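PDB 4EWP: 3-oxoacyl-[acyl-carrier-protein] synthase 3 from Micrococcus luteus NCTC 2665, which probably catalyses the first condensation of fatty acid synthesis, joining the acetyl group of acetyl-CoA to malonyl-acyl carrier protein with loss of carbon dioxide. Local coordinates for residues A[124-127]-A[128-132]; A[249-252]-A[253-256]. All coordinates share one frame; numbering follows the deposited sequence.

Contact 1 (A[124-127]-A[128-132]); sequences AGYC and YGVAQ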
# COMPACT_ATOMS: atom_id res chain seq x y z
N ALA A 124 -4.49 7.57 -8.58
CA ALA A 124 -5.83 7.14 -8.16
C ALA A 124 -5.83 6.83 -6.67
O ALA A 124 -6.85 6.43 -6.11
CB ALA A 124 -6.30 5.93 -8.97
N GLY A 125 -4.68 7.05 -6.02
CA GLY A 125 -4.47 6.61 -4.65
C GLY A 125 -5.45 7.15 -3.61
O GLY A 125 -5.85 6.43 -2.69
N TYR A 126 -5.84 8.41 -3.74
CA TYR A 126 -6.81 8.96 -2.80
C TYR A 126 -8.18 8.32 -2.99
O TYR A 126 -8.84 7.97 -2.01
CB TYR A 126 -6.88 10.47 -2.93
CG TYR A 126 -8.18 11.07 -2.44
CD1 TYR A 126 -9.23 11.29 -3.31
CD2 TYR A 126 -8.34 11.42 -1.10
CE1 TYR A 126 -10.40 11.85 -2.88
CE2 TYR A 126 -9.51 11.98 -0.66
CZ TYR A 126 -10.54 12.20 -1.56
OH TYR A 126 -11.73 12.74 -1.14
N CYS A 127 -8.61 8.13 -4.24
CA CYS A 127 -9.90 7.47 -4.50
C CYS A 127 -9.90 5.99 -4.08
O CYS A 127 -10.94 5.46 -3.67
CB CYS A 127 -10.33 7.62 -5.97
SG CYS A 127 -10.93 9.29 -6.36
N TYR A 128 -8.75 5.33 -4.19
CA TYR A 128 -8.58 3.96 -3.68
C TYR A 128 -8.68 4.01 -2.16
O TYR A 128 -9.30 3.16 -1.54
CB TYR A 128 -7.22 3.35 -4.10
CG TYR A 128 -7.25 2.48 -5.35
CD1 TYR A 128 -7.60 3.01 -6.59
CD2 TYR A 128 -6.90 1.13 -5.28
CE1 TYR A 128 -7.62 2.22 -7.75
CE2 TYR A 128 -6.93 0.32 -6.43
CZ TYR A 128 -7.29 0.86 -7.65
OH TYR A 128 -7.31 0.06 -8.77
N GLY A 129 -8.05 5.03 -1.56
CA GLY A 129 -8.11 5.22 -0.12
C GLY A 129 -9.55 5.39 0.35
O GLY A 129 -9.96 4.83 1.35
N VAL A 130 -10.33 6.16 -0.40
CA VAL A 130 -11.71 6.42 -0.01
C VAL A 130 -12.54 5.14 -0.13
O VAL A 130 -13.36 4.86 0.74
CB VAL A 130 -12.32 7.60 -0.81
CG1 VAL A 130 -13.84 7.67 -0.63
CG2 VAL A 130 -11.64 8.92 -0.40
N ALA A 131 -12.31 4.37 -1.19
CA ALA A 131 -13.02 3.10 -1.36
C ALA A 131 -12.75 2.21 -0.15
O ALA A 131 -13.66 1.60 0.42
CB ALA A 131 -12.56 2.40 -2.64
N GLN A 132 -11.48 2.16 0.26
CA GLN A 132 -11.08 1.33 1.39
C GLN A 132 -11.71 1.83 2.69
O GLN A 132 -12.34 1.08 3.42
CB GLN A 132 -9.56 1.28 1.49
CG GLN A 132 -8.89 0.47 0.40
CD GLN A 132 -7.39 0.69 0.36
OE1 GLN A 132 -6.72 0.55 1.38
NE2 GLN A 132 -6.88 1.06 -0.80
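The CG2 methyl of Val-130 lies over one face of the Tyr-126 ring in a CH-pi contact, 3.9 Å from the ring centroid and displaced toward the rim, so that its closest ring atom is CZ at 3.6 Å. The ring reaches Val-130 because CG of Tyr-126 stands anti to the backbone N (chi1 157°), beside the carbonyl carbon. Two residues earlier in the chain, CB of Ala-124, just ahead of helix 125-138, touches CD1 of Tyr-128 at 4.0 Å.

Main-chain hydrogen bonds of the i to i+4 kind tie the first two turns of the helix together: Tyr-128 N donates to Ala-124 O (2.9 Å), Gly-129 N to Gly-125 O, Val-130 N to Tyr-126 O (2.8 Å) and Ala-131 N to Cys-127 O.

The polar ends find partners elsewhere. Tyr-126 OH is hydrogen-bonded to Gln-333 OE1, while Tyr-128 OH meets Gly-191 O and, across the dimer interface, Ala-116 N of the second subunit. With an alanine in place of Tyr-126, Gln-333 would probably lose its hydroxyl partner and the CG2 methyl of Val-130 its aromatic seat.

These turns begin a buried helix whose N-terminal end closely follows Cys-123, the predicted active-site cysteine, consistent with the placing of the nucleophile at a helix N-terminus in thiolase-fold enzymes.

Contact 2 (A[249-252]-A[253-256]); sequences WSMA and KVAR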
# COMPACT_ATOMS: atom_id res chain seq x y z
N TRP A 249 -11.34 9.93 -22.59
CA TRP A 249 -12.38 9.13 -23.23
C TRP A 249 -12.68 7.82 -22.51
O TRP A 249 -13.79 7.30 -22.60
CB TRP A 249 -12.00 8.88 -24.69
CG TRP A 249 -11.48 10.13 -25.32
CD1 TRP A 249 -10.17 10.42 -25.61
CD2 TRP A 249 -12.23 11.29 -25.68
NE1 TRP A 249 -10.07 11.68 -26.15
CE2 TRP A 249 -11.32 12.23 -26.20
CE3 TRP A 249 -13.59 11.61 -25.62
CZ2 TRP A 249 -11.72 13.48 -26.66
CZ3 TRP A 249 -13.98 12.85 -26.08
CH2 TRP A 249 -13.06 13.77 -26.59
N SER A 250 -11.70 7.29 -21.77
CA SER A 250 -11.96 6.10 -20.97
C SER A 250 -12.54 6.46 -19.59
O SER A 250 -13.53 5.88 -19.15
CB SER A 250 -10.68 5.27 -20.82
OG SER A 250 -10.45 4.52 -22.00
N MET A 251 -11.91 7.42 -18.93
CA MET A 251 -12.39 7.86 -17.64
C MET A 251 -13.78 8.49 -17.71
O MET A 251 -14.53 8.46 -16.74
CB MET A 251 -11.38 8.80 -16.98
CG MET A 251 -10.07 8.09 -16.61
SD MET A 251 -10.26 6.67 -15.48
CE MET A 251 -10.33 5.27 -16.60
N ALA A 252 -14.15 9.05 -18.85
CA ALA A 252 -15.48 9.62 -18.95
C ALA A 252 -16.52 8.51 -18.77
O ALA A 252 -17.58 8.73 -18.20
CB ALA A 252 -15.68 10.36 -20.26
N LYS A 253 -16.20 7.31 -19.22
CA LYS A 253 -17.12 6.18 -19.06
C LYS A 253 -17.18 5.77 -17.60
O LYS A 253 -18.25 5.44 -17.08
CB LYS A 253 -16.68 4.99 -19.93
CG LYS A 253 -16.43 5.36 -21.38
CD LYS A 253 -16.14 4.14 -22.25
CE LYS A 253 -15.81 4.55 -23.68
NZ LYS A 253 -15.72 3.36 -24.57
N VAL A 254 -16.03 5.81 -16.93
CA VAL A 254 -15.97 5.51 -15.51
C VAL A 254 -16.83 6.53 -14.74
O VAL A 254 -17.64 6.16 -13.88
CB VAL A 254 -14.51 5.52 -14.99
CG1 VAL A 254 -14.46 5.34 -13.46
CG2 VAL A 254 -13.67 4.45 -15.69
N ALA A 255 -16.67 7.80 -15.05
CA ALA A 255 -17.44 8.83 -14.37
C ALA A 255 -18.95 8.63 -14.56
O ALA A 255 -19.73 8.74 -13.61
CB ALA A 255 -17.01 10.22 -14.84
N ARG A 256 -19.37 8.35 -15.79
CA ARG A 256 -20.79 8.12 -16.03
C ARG A 256 -21.25 6.88 -15.27
O ARG A 256 -22.35 6.85 -14.72
CB ARG A 256 -21.11 8.02 -17.53
CG ARG A 256 -21.05 9.38 -18.25
CD ARG A 256 -21.47 9.30 -19.73
NE ARG A 256 -20.50 8.53 -20.52
CZ ARG A 256 -19.69 9.06 -21.44
NH1 ARG A 256 -19.73 10.37 -21.71
NH2 ARG A 256 -18.84 8.27 -22.09
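The Arg-256 guanidinium has the carbonyl oxygen of Ala-252 over one face, 3.7 Å above its plane and offset toward the rim. The same oxygen accepts a hydrogen bond from Arg-256 N at 3.0 Å, and the arginine side chain curls back over that carbonyl. The bend that allows this is at chi3 (-68°), after an extended chi2, and it leaves NH2 4.2 Å from CB of Ala-252.

Lys-253 runs differently: extended beyond CG, its aliphatic chain passes the carbonyl oxygen of Trp-249, with CG 3.5 Å from that O. The carbonyl of Ser-250 takes two weak hydrogen bonds, from Lys-253 N and Val-254 N, whereas Ala-255 N makes a shorter and straighter one to Met-251 O (2.8 Å, 166° at the hydrogen).

On the buried side Met-251 and Val-254 run alongside each other in the same direction. The methionine chain, bent at chi2 and chi3, sets its CE methyl 3.6 Å from CG2 of Val-254, and SD is also close to that methyl.

Helix 240-262 is thus amphipathic here, Lys-253 and Arg-256 being exposed. Met-251, Val-254 and Ala-255 pack onto strand 330-337, the first two also onto strand 341-348, while Trp-249, Met-251 and Ala-252 touch helix 279-288.

Overall arrangement
Contact 1 and contact 2 are single-helix contacts whose centres lie about 17 Å apart; their nearest atoms are about 8 Å from one another, and they do not touch. Strand 341-348 connects them: contact 1 packs on it through Val-341 and Gln-345, contact 2 through Tyr-342 and Ala-344. The two helices therefore flank one sheet, as in the layered thiolase fold. Contact 1 is central, its centre about 8 Å from the chain centre, and contact 2 peripheral, at about 18 Å. Both approach the predicted catalytic residues: the side chains of Cys-127 and Met-251 are about 7 and 8 Å, respectively, from that of His-275.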